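Local coordinates for protein ATP:cob(I)alamin adenosyltransferase, putative (Burkholderia thailandensis, PDB 2ZHZ) that probably transfers the adenosyl group of ATP to cobalamin, as PduO-type adenosyltransferases do, working as a homotrimeric helix bundle, at residues D56-A61 with A97-Q102; G73-L76 with A82-T85; T126-A131 with R150-L155; L162-N167 with G172-W177. All coordinates share one frame; numbering follows the deposited sequence.

In the fold
The four contacts tie together one helix bundle. Interaction 3 lies nearest its middle, its centre about 5 Å from that of the chain, and holds Arg129 and Asn153 of the ATP pocket, which a second subunit completes. Interaction 2 sits about 15 Å from it between centres and touches it where Ile84 packs on Tyr151. Toward the far end, interaction 1 and interaction 4, centres about 14 Å apart, meet as Tyr99 packs on Leu162 and Val165. Helix 56-77 is common to interactions 1 and 2, and helix 147-169 to interactions 3 and 4. Interactions 2 and 4 are the most distant pair, with centres about 32 Å apart.

Interaction 1: residues D56-A61 with A97-Q102; sequences DDVRAA and AHYNGQ
Tyr99 reaches with its hydroxyl to Asp57 and so bridges helices 56-77 and 86-101, two nearly antiparallel members of the helix bundle. The short segments run 149° apart, and their axes come no nearer than 12.9 Å. That spacing is wide for direct helix packing, and only 144 Å² is buried between the segments, so the gap is spanned mainly by the length of one tyrosine. On the packed side, CG of Tyr99 stands anti to its own carbonyl carbon (chi1 -69°), which sends the ring across to helix 56-77. Its OH donates to OD2 of Asp57 at 2.7 Å, arriving from above the carboxylate plane, 43° out of it. The two side chains run past one another head to tail, OD2 at the ring edge. CG2 of Val58 adds an apolar touch to CE1 of Tyr99 at 4.3 Å. Val161, Leu162 and Val165 of helix 147-169 also pack on the tyrosine, placing it where three helices meet. The other side is looser and more polar. His98 is exposed, and its NE2 lies 4.5 Å from OD2 of Asp57, too far for direct bonding. One water fills in: it donates to OD2 of Asp57 and also bonds NE2 of His98, lying in the plane of the imidazole. The same carboxylate oxygen therefore accepts from both the buried phenol and the water. His98 meanwhile leans over its neighbour, its CD2 standing 3.4 Å above the ring plane of Tyr99, over the ring centre.

Interaction 2: residues G73-L76 with A82-T85; sequences GGEL and AAIT
The carboxylate of Glu75 is approached by two successive backbone N-H groups, of Ala83 and Ile84, from different directions. Ala83 N comes from above the carboxylate plane, 53° out of it, and donates to OE1 of Glu75 at 2.7 Å in the more bent of the two bonds. Ile84 N meets the same OE1 nearly along its C-O axis, at 2.9 Å, and this bond is straighter, at 168°. At the other oxygen, one water donates both to OE2 of Glu75, at 2.9 Å, and to the carbonyl O of Ile84, while Asn145 supplies OE2 with a further hydrogen bond. Each carboxylate oxygen thus has at least two donors, which fixes the rotation of the group. The glutamate gets there through a fully stretched chain: CG lies anti to the backbone N (chi1 -179°) and the next torsion is also extended. Glu75 belongs to the last turn of helix 56-77, and the segment 82-85 is part of the loop that leads to helix 86-101, where Thr85 takes the N-cap position. The contact therefore pins a helix-to-helix connection of the bundle back onto the helix it has just left. Carbon contact is slight; CG1 of Ile84 merely lies 3.6 Å from OE1 of Glu75. Around the pair, Pro148 packs on Glu75 and Ala147 on Ile84, both from the start of helix 147-169, and Leu72 covers Ile84 from helix 56-77.

Interaction 3: residues T126-A131 with R150-L155; sequences TVCRRA and RYVNRL. With ATP (adenosine-5'-triphosphate), chain H.
Helices 116-141 and 147-169 come close at Cys128 and Val152, whose CA atoms are 6.4 Å apart, and no hydrogen bond links the two segments there. The thiol of Cys128 does the touching. With SG anti to the backbone N (chi1 179°) it reaches the facing helix, 3.4 Å from the carbonyl O of Val152 and 3.8 Å from CB of Leu155. CB of Val152 stands on the sulfur too, so the contact is compact and mostly apolar. Leu42 of helix 31-50 packs on both Cys128 and Leu155, making this a core of the helix bundle. On the flank of helix 116-141, Arg129 grips ATP. Its carbonyl O accepts from N6 of the adenine at 2.9 Å, while its bent side chain folds back so that the guanidinium lies tilted over the base, C5 of ATP 3.4 Å from the guanidinium plane and offset toward its rim. From that position NH1 of Arg129 donates to O5' of ATP at 3.1 Å and NH2 to O1A of the alpha-phosphate at 3.2 Å, both nearly straight. Asn153 lies beside the gamma-phosphate. Arg11, Thr18 and Lys28 of a second subunit bind the nucleotide from across the interface. Arg129 thus reads the adenine through its backbone and would offset phosphate charge through its side chain, so the pocket depends on both helix and trimer.

Interaction 4: residues L162-N167 with G172-W177; sequences LARVLN and GADVLW
Asp174 sets its carboxylate between Arg164 and Asn167, and each of its oxygens is taken by a different side chain. With chi1 at -60°, CG of Asp174 sits beside its backbone N, turned from its carbonyl carbon, which brings the carboxylate back to helix 147-169 although the backbone runs away from it. Arg164 crosses it at about a right angle. Its chain bends at chi3 (62°), and the resulting turn presents NE to OD2 of Asp174 at 3.0 Å, a salt bridge from the syn side but well out of the carboxylate plane. The oxygen lies in the plane of the guanidinium, at its edge, whereas the two flat groups are 58° apart. NH2 of Arg164 is held separately by the carbonyl of Pro104. From the other direction ND2 of Asn167 donates to OD1 of Asp174 at 3.1 Å, on the anti side and close to the amide plane. The same amide also bonds Gly113 through ND2 and Ala115 through OD1, which fixes its flip. A water joins OD2 of Asp174 to the carbonyl O of Arg164. At the backbone, Gly172 N donates to Asn167 O at 2.8 Å, closing the turn at the helix C-terminus. Past it the chain enters the short, weakly bonded strand 175-176, which pairs with strand 110-111, so the contact joins the end of the last helix to the lead-in of a two-stranded antiparallel sheet.

Interaction 1: residues D56-A61 with A97-Q102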
loop_
_atom_site.group_PDB
_atom_site.type_symbol
_atom_site.label_atom_id
_atom_site.label_comp_id
_atom_site.label_asym_id
_atom_site.label_seq_id
_atom_site.Cartn_x
_atom_site.Cartn_y
_atom_site.Cartn_z
ATOM N N ASP B 56 -8.242 24.139 -3.222
ATOM C CA ASP B 56 -9.298 24.043 -2.219
ATOM C C ASP B 56 -10.416 23.065 -2.558
ATOM O O ASP B 56 -10.871 22.316 -1.694
ATOM C CB ASP B 56 -9.894 25.428 -1.954
ATOM C CG ASP B 56 -8.952 26.324 -1.177
ATOM O OD1 ASP B 56 -9.204 27.545 -1.112
ATOM O OD2 ASP B 56 -7.959 25.805 -0.623
ATOM N N ASP B 57 -10.860 23.068 -3.809
ATOM C CA ASP B 57 -11.935 22.175 -4.222
ATOM C C ASP B 57 -11.501 20.709 -4.176
ATOM O O ASP B 57 -12.267 19.846 -3.750
ATOM C CB ASP B 57 -12.422 22.545 -5.628
ATOM C CG ASP B 57 -11.331 22.442 -6.675
ATOM O OD1 ASP B 57 -10.238 22.999 -6.458
ATOM O OD2 ASP B 57 -11.571 21.811 -7.723
ATOM N N VAL B 58 -10.277 20.431 -4.612
ATOM C CA VAL B 58 -9.767 19.064 -4.594
ATOM C C VAL B 58 -9.663 18.569 -3.153
ATOM O O VAL B 58 -9.989 17.417 -2.862
ATOM C CB VAL B 58 -8.378 18.971 -5.273
ATOM C CG1 VAL B 58 -7.801 17.562 -5.099
ATOM C CG2 VAL B 58 -8.508 19.297 -6.755
ATOM N N ARG B 59 -9.214 19.442 -2.253
ATOM C CA ARG B 59 -9.088 19.091 -0.844
ATOM C C ARG B 59 -10.465 18.789 -0.265
ATOM O O ARG B 59 -10.639 17.839 0.500
ATOM C CB ARG B 59 -8.444 20.239 -0.059
ATOM C CG ARG B 59 -8.400 20.020 1.453
ATOM C CD ARG B 59 -7.632 21.133 2.158
ATOM N NE ARG B 59 -6.248 21.200 1.694
ATOM C CZ ARG B 59 -5.325 20.282 1.965
ATOM N NH1 ARG B 59 -5.635 19.225 2.707
ATOM N NH2 ARG B 59 -4.100 20.410 1.477
ATOM N N ALA B 60 -11.446 19.602 -0.643
ATOM C CA ALA B 60 -12.806 19.423 -0.159
ATOM C C ALA B 60 -13.373 18.072 -0.574
ATOM O O ALA B 60 -13.995 17.381 0.230
ATOM C CB ALA B 60 -13.698 20.550 -0.675
ATOM N N ALA B 61 -13.155 17.693 -1.829
ATOM C CA ALA B 61 -13.660 16.420 -2.327
ATOM C C ALA B 61 -12.967 15.243 -1.642
ATOM O O ALA B 61 -13.630 14.308 -1.187
ATOM C CB ALA B 61 -13.471 16.336 -3.834
ATOM N N ALA B 97 -17.718 14.152 -13.543
ATOM C CA ALA B 97 -18.166 15.012 -14.634
ATOM C C ALA B 97 -17.567 16.404 -14.472
ATOM O O ALA B 97 -17.116 17.019 -15.441
ATOM C CB ALA B 97 -19.698 15.090 -14.650
ATOM N N HIS B 98 -17.553 16.891 -13.236
ATOM C CA HIS B 98 -17.015 18.211 -12.930
ATOM C C HIS B 98 -15.562 18.378 -13.376
ATOM O O HIS B 98 -15.226 19.321 -14.090
ATOM C CB HIS B 98 -17.114 18.480 -11.426
ATOM C CG HIS B 98 -16.481 19.768 -11.001
ATOM N ND1 HIS B 98 -17.107 20.988 -11.145
ATOM C CD2 HIS B 98 -15.263 20.032 -10.473
ATOM C CE1 HIS B 98 -16.302 21.948 -10.725
ATOM N NE2 HIS B 98 -15.176 21.394 -10.312
ATOM N N TYR B 99 -14.696 17.463 -12.953
ATOM C CA TYR B 99 -13.284 17.558 -13.303
ATOM C C TYR B 99 -12.942 17.153 -14.737
ATOM O O TYR B 99 -12.096 17.782 -15.375
ATOM C CB TYR B 99 -12.455 16.768 -12.285
ATOM C CG TYR B 99 -12.465 17.424 -10.920
ATOM C CD1 TYR B 99 -11.787 18.624 -10.702
ATOM C CD2 TYR B 99 -13.209 16.889 -9.867
ATOM C CE1 TYR B 99 -11.848 19.278 -9.472
ATOM C CE2 TYR B 99 -13.282 17.540 -8.629
ATOM C CZ TYR B 99 -12.599 18.735 -8.442
ATOM O OH TYR B 99 -12.674 19.397 -7.234
ATOM N N ASN B 100 -13.594 16.117 -15.251
ATOM C CA ASN B 100 -13.341 15.678 -16.623
ATOM C C ASN B 100 -13.749 16.761 -17.620
ATOM O O ASN B 100 -13.115 16.934 -18.661
ATOM C CB ASN B 100 -14.121 14.399 -16.926
ATOM C CG ASN B 100 -13.280 13.152 -16.782
ATOM O OD1 ASN B 100 -13.804 12.073 -16.494
ATOM N ND2 ASN B 100 -11.971 13.284 -17.002
ATOM N N GLY B 101 -14.814 17.489 -17.297
ATOM C CA GLY B 101 -15.281 18.534 -18.188
ATOM C C GLY B 101 -14.279 19.664 -18.355
ATOM O O GLY B 101 -14.261 20.336 -19.384
ATOM N N GLN B 102 -13.438 19.870 -17.346
ATOM C CA GLN B 102 -12.442 20.939 -17.377
ATOM C C GLN B 102 -11.078 20.497 -17.909
ATOM O O GLN B 102 -10.166 21.309 -18.036
ATOM C CB GLN B 102 -12.288 21.531 -15.970
ATOM C CG GLN B 102 -13.557 22.201 -15.457
ATOM C CD GLN B 102 -13.428 22.740 -14.042
ATOM O OE1 GLN B 102 -14.275 23.508 -13.584
ATOM N NE2 GLN B 102 -12.379 22.327 -13.338
HETATM O O HOH W 1 -12.864 22.654 -9.838
#

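Interaction 2: residues G73-L76 with A82-T85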
loop_
_atom_site.group_PDB
_atom_site.type_symbol
_atom_site.label_atom_id
_atom_site.label_comp_id
_atom_site.label_asym_id
_atom_site.label_seq_id
_atom_site.Cartn_x
_atom_site.Cartn_y
_atom_site.Cartn_z
ATOM N N GLY B 73 -16.279 1.330 5.323
ATOM C CA GLY B 73 -15.627 0.354 6.182
ATOM C C GLY B 73 -16.574 -0.069 7.291
ATOM O O GLY B 73 -16.621 -1.241 7.674
ATOM N N GLY B 74 -17.335 0.896 7.803
ATOM C CA GLY B 74 -18.292 0.605 8.856
ATOM C C GLY B 74 -19.351 -0.355 8.355
ATOM O O GLY B 74 -19.822 -1.219 9.096
ATOM N N GLU B 75 -19.731 -0.206 7.089
ATOM C CA GLU B 75 -20.731 -1.083 6.495
ATOM C C GLU B 75 -20.170 -2.497 6.376
ATOM O O GLU B 75 -20.895 -3.481 6.542
ATOM C CB GLU B 75 -21.145 -0.581 5.108
ATOM C CG GLU B 75 -22.215 -1.445 4.456
ATOM C CD GLU B 75 -22.725 -0.878 3.143
ATOM O OE1 GLU B 75 -22.788 0.362 3.017
ATOM O OE2 GLU B 75 -23.080 -1.670 2.245
ATOM N N LEU B 76 -18.878 -2.597 6.080
ATOM C CA LEU B 76 -18.243 -3.903 5.959
ATOM C C LEU B 76 -18.083 -4.539 7.338
ATOM O O LEU B 76 -18.001 -5.761 7.454
ATOM C CB LEU B 76 -16.874 -3.769 5.286
ATOM C CG LEU B 76 -16.882 -3.265 3.839
ATOM C CD1 LEU B 76 -15.452 -3.117 3.330
ATOM C CD2 LEU B 76 -17.665 -4.230 2.967
ATOM N N ALA B 82 -26.115 -0.857 5.789
ATOM C CA ALA B 82 -26.032 -0.132 4.527
ATOM C C ALA B 82 -25.774 1.350 4.760
ATOM O O ALA B 82 -26.698 2.112 5.046
ATOM C CB ALA B 82 -27.319 -0.317 3.737
ATOM N N ALA B 83 -24.515 1.754 4.637
ATOM C CA ALA B 83 -24.142 3.146 4.838
ATOM C C ALA B 83 -23.923 3.859 3.507
ATOM O O ALA B 83 -24.104 5.071 3.409
ATOM C CB ALA B 83 -22.885 3.227 5.683
ATOM N N ILE B 84 -23.530 3.104 2.486
ATOM C CA ILE B 84 -23.288 3.682 1.166
ATOM C C ILE B 84 -24.569 3.631 0.340
ATOM O O ILE B 84 -25.129 2.561 0.121
ATOM C CB ILE B 84 -22.166 2.921 0.428
ATOM C CG1 ILE B 84 -20.912 2.880 1.305
ATOM C CG2 ILE B 84 -21.864 3.589 -0.906
ATOM C CD1 ILE B 84 -20.432 4.239 1.771
ATOM N N THR B 85 -25.017 4.795 -0.122
ATOM C CA THR B 85 -26.250 4.910 -0.900
ATOM C C THR B 85 -26.032 5.504 -2.291
ATOM O O THR B 85 -24.906 5.821 -2.677
ATOM C CB THR B 85 -27.250 5.814 -0.175
ATOM O OG1 THR B 85 -26.734 7.150 -0.135
ATOM C CG2 THR B 85 -27.470 5.333 1.255
HETATM O O HOH W 2 -25.003 -0.184 0.756
#

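Interaction 3: residues T126-A131 with R150-L155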
loop_
_atom_site.group_PDB
_atom_site.type_symbol
_atom_site.label_atom_id
_atom_site.label_comp_id
_atom_site.label_asym_id
_atom_site.label_seq_id
_atom_site.Cartn_x
_atom_site.Cartn_y
_atom_site.Cartn_z
ATOM N N THR B 126 -4.387 3.100 -7.274
ATOM C CA THR B 126 -4.062 1.678 -7.282
ATOM C C THR B 126 -4.439 0.968 -5.983
ATOM O O THR B 126 -4.832 -0.195 -6.010
ATOM C CB THR B 126 -2.564 1.432 -7.585
ATOM O OG1 THR B 126 -1.754 2.050 -6.576
ATOM C CG2 THR B 126 -2.206 1.995 -8.944
ATOM N N VAL B 127 -4.320 1.646 -4.845
ATOM C CA VAL B 127 -4.703 1.006 -3.593
ATOM C C VAL B 127 -6.230 0.892 -3.582
ATOM O O VAL B 127 -6.791 -0.064 -3.044
ATOM C CB VAL B 127 -4.219 1.813 -2.367
ATOM C CG1 VAL B 127 -4.724 1.161 -1.078
ATOM C CG2 VAL B 127 -2.682 1.875 -2.362
ATOM N N CYS B 128 -6.901 1.862 -4.198
ATOM C CA CYS B 128 -8.362 1.828 -4.263
ATOM C C CYS B 128 -8.802 0.616 -5.080
ATOM O O CYS B 128 -9.749 -0.086 -4.711
ATOM C CB CYS B 128 -8.906 3.106 -4.912
ATOM S SG CYS B 128 -10.716 3.138 -5.069
ATOM N N ARG B 129 -8.112 0.369 -6.189
ATOM C CA ARG B 129 -8.447 -0.765 -7.048
ATOM C C ARG B 129 -8.163 -2.090 -6.344
ATOM O O ARG B 129 -8.824 -3.098 -6.611
ATOM C CB ARG B 129 -7.682 -0.657 -8.369
ATOM C CG ARG B 129 -8.184 0.502 -9.221
ATOM C CD ARG B 129 -7.170 0.943 -10.254
ATOM N NE ARG B 129 -7.128 0.064 -11.416
ATOM C CZ ARG B 129 -8.087 0.006 -12.334
ATOM N NH1 ARG B 129 -7.966 -0.813 -13.363
ATOM N NH2 ARG B 129 -9.171 0.769 -12.222
ATOM N N ARG B 130 -7.179 -2.080 -5.446
ATOM C CA ARG B 130 -6.844 -3.264 -4.664
ATOM C C ARG B 130 -8.017 -3.512 -3.699
ATOM O O ARG B 130 -8.437 -4.653 -3.489
ATOM C CB ARG B 130 -5.528 -3.037 -3.896
ATOM C CG ARG B 130 -5.201 -4.088 -2.833
ATOM C CD ARG B 130 -3.685 -4.317 -2.690
ATOM N NE ARG B 130 -2.896 -3.124 -2.358
ATOM C CZ ARG B 130 -2.784 -2.590 -1.141
ATOM N NH1 ARG B 130 -3.420 -3.121 -0.105
ATOM N NH2 ARG B 130 -1.993 -1.543 -0.948
ATOM N N ALA B 131 -8.555 -2.439 -3.124
ATOM C CA ALA B 131 -9.691 -2.569 -2.212
ATOM C C ALA B 131 -10.906 -3.090 -2.976
ATOM O O ALA B 131 -11.704 -3.862 -2.439
ATOM C CB ALA B 131 -10.016 -1.223 -1.560
ATOM N N ARG B 150 -19.558 -0.598 -6.227
ATOM C CA ARG B 150 -19.800 0.467 -7.192
ATOM C C ARG B 150 -19.116 1.757 -6.779
ATOM O O ARG B 150 -18.688 2.541 -7.629
ATOM C CB ARG B 150 -21.302 0.707 -7.344
ATOM C CG ARG B 150 -22.074 -0.520 -7.791
ATOM C CD ARG B 150 -23.551 -0.195 -7.960
ATOM N NE ARG B 150 -23.798 0.630 -9.142
ATOM C CZ ARG B 150 -24.902 1.345 -9.339
ATOM N NH1 ARG B 150 -25.866 1.345 -8.426
ATOM N NH2 ARG B 150 -25.046 2.052 -10.450
ATOM N N TYR B 151 -19.006 1.974 -5.471
ATOM C CA TYR B 151 -18.375 3.181 -4.959
ATOM C C TYR B 151 -16.876 3.220 -5.265
ATOM O O TYR B 151 -16.378 4.202 -5.814
ATOM C CB TYR B 151 -18.586 3.301 -3.448
ATOM C CG TYR B 151 -18.009 4.573 -2.873
ATOM C CD1 TYR B 151 -18.795 5.718 -2.724
ATOM C CD2 TYR B 151 -16.661 4.649 -2.522
ATOM C CE1 TYR B 151 -18.250 6.907 -2.242
ATOM C CE2 TYR B 151 -16.108 5.826 -2.044
ATOM C CZ TYR B 151 -16.902 6.952 -1.910
ATOM O OH TYR B 151 -16.336 8.123 -1.476
ATOM N N VAL B 152 -16.154 2.162 -4.906
ATOM C CA VAL B 152 -14.718 2.142 -5.163
ATOM C C VAL B 152 -14.414 2.067 -6.657
ATOM O O VAL B 152 -13.345 2.488 -7.102
ATOM C CB VAL B 152 -14.015 0.978 -4.416
ATOM C CG1 VAL B 152 -14.030 1.251 -2.918
ATOM C CG2 VAL B 152 -14.697 -0.340 -4.724
ATOM N N ASN B 153 -15.354 1.535 -7.432
ATOM C CA ASN B 153 -15.175 1.446 -8.878
ATOM C C ASN B 153 -15.057 2.882 -9.403
ATOM O O ASN B 153 -14.158 3.211 -10.181
ATOM C CB ASN B 153 -16.385 0.756 -9.522
ATOM C CG ASN B 153 -16.141 0.379 -10.972
ATOM O OD1 ASN B 153 -17.076 0.166 -11.749
ATOM N ND2 ASN B 153 -14.881 0.281 -11.339
ATOM N N ARG B 154 -15.967 3.736 -8.950
ATOM C CA ARG B 154 -15.976 5.133 -9.354
ATOM C C ARG B 154 -14.818 5.916 -8.752
ATOM O O ARG B 154 -14.246 6.782 -9.408
ATOM C CB ARG B 154 -17.307 5.777 -8.952
ATOM C CG ARG B 154 -18.468 5.299 -9.794
ATOM C CD ARG B 154 -19.824 5.720 -9.235
ATOM N NE ARG B 154 -20.880 5.294 -10.147
ATOM C CZ ARG B 154 -21.130 4.026 -10.454
ATOM N NH1 ARG B 154 -20.411 3.053 -9.910
ATOM N NH2 ARG B 154 -22.070 3.728 -11.340
ATOM N N LEU B 155 -14.467 5.610 -7.508
ATOM C CA LEU B 155 -13.383 6.323 -6.847
ATOM C C LEU B 155 -12.027 6.187 -7.546
ATOM O O LEU B 155 -11.282 7.162 -7.628
ATOM C CB LEU B 155 -13.260 5.882 -5.385
ATOM C CG LEU B 155 -12.178 6.604 -4.569
ATOM C CD1 LEU B 155 -12.377 8.115 -4.655
ATOM C CD2 LEU B 155 -12.237 6.141 -3.123
HETATM P PG ATP H . -15.557 0.599 -15.427
HETATM O O1G ATP H . -16.617 -0.002 -14.552
HETATM O O2G ATP H . -16.119 1.422 -16.549
HETATM O O3G ATP H . -14.587 1.416 -14.620
HETATM P PB ATP H . -13.876 -1.731 -15.358
HETATM O O1B ATP H . -13.957 -1.514 -13.876
HETATM O O2B ATP H . -14.263 -3.088 -15.895
HETATM O O3B ATP H . -14.732 -0.597 -16.142
HETATM P PA ATP H . -11.491 -0.067 -15.602
HETATM O O1A ATP H . -11.636 0.349 -14.179
HETATM O O2A ATP H . -11.761 0.926 -16.704
HETATM O O3A ATP H . -12.372 -1.419 -15.894
HETATM O "O5'" ATP H . -9.991 -0.626 -15.763
HETATM C "C5'" ATP H . -9.422 -0.833 -17.052
HETATM C "C4'" ATP H . -8.660 -2.153 -17.097
HETATM O "O4'" ATP H . -8.030 -2.473 -15.831
HETATM C "C3'" ATP H . -9.558 -3.326 -17.481
HETATM O "O3'" ATP H . -9.194 -3.819 -18.775
HETATM C "C2'" ATP H . -9.387 -4.350 -16.367
HETATM O "O2'" ATP H . -8.868 -5.572 -16.912
HETATM C "C1'" ATP H . -8.428 -3.759 -15.349
HETATM N N9 ATP H . -9.068 -3.585 -13.996
HETATM C C8 ATP H . -10.352 -3.214 -13.738
HETATM N N7 ATP H . -10.599 -3.143 -12.409
HETATM C C5 ATP H . -9.461 -3.473 -11.776
HETATM C C6 ATP H . -9.011 -3.599 -10.356
HETATM N N6 ATP H . -9.865 -3.347 -9.339
HETATM N N1 ATP H . -7.708 -3.976 -10.117
HETATM C C2 ATP H . -6.824 -4.235 -11.133
HETATM N N3 ATP H . -7.172 -4.135 -12.450
HETATM C C4 ATP H . -8.448 -3.766 -12.826
#

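Interaction 4: residues L162-N167 with G172-W177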
loop_
_atom_site.group_PDB
_atom_site.type_symbol
_atom_site.label_atom_id
_atom_site.label_comp_id
_atom_site.label_asym_id
_atom_site.label_seq_id
_atom_site.Cartn_x
_atom_site.Cartn_y
_atom_site.Cartn_z
ATOM N N LEU B 162 -8.353 13.145 -10.783
ATOM C CA LEU B 162 -7.775 14.140 -9.895
ATOM C C LEU B 162 -6.267 14.219 -10.066
ATOM O O LEU B 162 -5.672 15.277 -9.862
ATOM C CB LEU B 162 -8.134 13.840 -8.437
ATOM C CG LEU B 162 -9.603 14.038 -8.056
ATOM C CD1 LEU B 162 -9.771 13.747 -6.576
ATOM C CD2 LEU B 162 -10.049 15.474 -8.366
ATOM N N ALA B 163 -5.640 13.107 -10.442
ATOM C CA ALA B 163 -4.196 13.119 -10.664
ATOM C C ALA B 163 -3.899 14.069 -11.832
ATOM O O ALA B 163 -2.950 14.849 -11.781
ATOM C CB ALA B 163 -3.691 11.707 -10.981
ATOM N N ARG B 164 -4.719 14.006 -12.880
ATOM C CA ARG B 164 -4.536 14.884 -14.037
ATOM C C ARG B 164 -4.781 16.329 -13.614
ATOM O O ARG B 164 -4.061 17.238 -14.028
ATOM C CB ARG B 164 -5.502 14.510 -15.167
ATOM C CG ARG B 164 -5.290 13.121 -15.762
ATOM C CD ARG B 164 -6.177 12.915 -16.983
ATOM N NE ARG B 164 -5.843 13.865 -18.045
ATOM C CZ ARG B 164 -6.680 14.256 -19.004
ATOM N NH1 ARG B 164 -7.917 13.783 -19.051
ATOM N NH2 ARG B 164 -6.278 15.134 -19.913
ATOM N N VAL B 165 -5.802 16.535 -12.788
ATOM C CA VAL B 165 -6.129 17.865 -12.288
ATOM C C VAL B 165 -4.946 18.430 -11.515
ATOM O O VAL B 165 -4.607 19.608 -11.655
ATOM C CB VAL B 165 -7.356 17.827 -11.347
ATOM C CG1 VAL B 165 -7.515 19.164 -10.635
ATOM C CG2 VAL B 165 -8.606 17.500 -12.143
ATOM N N LEU B 166 -4.313 17.587 -10.701
ATOM C CA LEU B 166 -3.170 18.013 -9.900
ATOM C C LEU B 166 -1.919 18.325 -10.715
ATOM O O LEU B 166 -1.130 19.193 -10.335
ATOM C CB LEU B 166 -2.856 16.967 -8.820
ATOM C CG LEU B 166 -3.914 16.904 -7.708
ATOM C CD1 LEU B 166 -3.566 15.812 -6.697
ATOM C CD2 LEU B 166 -3.998 18.259 -7.013
ATOM N N ASN B 167 -1.717 17.621 -11.823
ATOM C CA ASN B 167 -0.555 17.909 -12.654
ATOM C C ASN B 167 -0.737 19.290 -13.286
ATOM O O ASN B 167 0.213 20.068 -13.392
ATOM C CB ASN B 167 -0.369 16.845 -13.741
ATOM C CG ASN B 167 0.514 15.692 -13.280
ATOM O OD1 ASN B 167 1.505 15.905 -12.579
ATOM N ND2 ASN B 167 0.172 14.472 -13.688
ATOM N N GLY B 172 2.174 21.608 -14.654
ATOM C CA GLY B 172 2.790 20.589 -15.479
ATOM C C GLY B 172 1.782 19.861 -16.343
ATOM O O GLY B 172 0.722 20.396 -16.671
ATOM N N ALA B 173 2.115 18.631 -16.712
ATOM C CA ALA B 173 1.239 17.821 -17.543
ATOM C C ALA B 173 1.376 16.357 -17.148
ATOM O O ALA B 173 2.189 16.009 -16.292
ATOM C CB ALA B 173 1.596 18.007 -19.014
ATOM N N ASP B 174 0.578 15.501 -17.773
ATOM C CA ASP B 174 0.626 14.076 -17.478
ATOM C C ASP B 174 1.811 13.422 -18.180
ATOM O O ASP B 174 2.226 13.853 -19.262
ATOM C CB ASP B 174 -0.672 13.398 -17.921
ATOM C CG ASP B 174 -1.892 13.973 -17.230
ATOM O OD1 ASP B 174 -1.896 14.025 -15.984
ATOM O OD2 ASP B 174 -2.844 14.370 -17.934
ATOM N N VAL B 175 2.360 12.391 -17.548
ATOM C CA VAL B 175 3.485 11.653 -18.106
ATOM C C VAL B 175 2.908 10.675 -19.120
ATOM O O VAL B 175 2.073 9.840 -18.774
ATOM C CB VAL B 175 4.229 10.869 -17.007
ATOM C CG1 VAL B 175 5.460 10.195 -17.590
ATOM C CG2 VAL B 175 4.615 11.807 -15.877
ATOM N N LEU B 176 3.351 10.777 -20.369
ATOM C CA LEU B 176 2.834 9.914 -21.422
ATOM C C LEU B 176 3.662 8.660 -21.694
ATOM O O LEU B 176 4.887 8.667 -21.577
ATOM C CB LEU B 176 2.690 10.716 -22.718
ATOM C CG LEU B 176 1.888 12.015 -22.617
ATOM C CD1 LEU B 176 1.900 12.725 -23.959
ATOM C CD2 LEU B 176 0.459 11.715 -22.181
ATOM N N TRP B 177 2.971 7.585 -22.057
ATOM C CA TRP B 177 3.620 6.321 -22.373
ATOM C C TRP B 177 4.162 6.423 -23.796
ATOM O O TRP B 177 3.601 7.132 -24.628
ATOM C CB TRP B 177 2.610 5.178 -22.278
ATOM C CG TRP B 177 3.151 3.857 -22.718
ATOM C CD1 TRP B 177 4.202 3.176 -22.173
ATOM C CD2 TRP B 177 2.665 3.052 -23.798
ATOM N NE1 TRP B 177 4.400 1.994 -22.847
ATOM C CE2 TRP B 177 3.471 1.893 -23.849
ATOM C CE3 TRP B 177 1.627 3.197 -24.730
ATOM C CZ2 TRP B 177 3.271 0.882 -24.797
ATOM C CZ3 TRP B 177 1.429 2.190 -25.675
ATOM C CH2 TRP B 177 2.248 1.048 -25.699
HETATM O O HOH W 3 -3.221 16.835 -16.649
#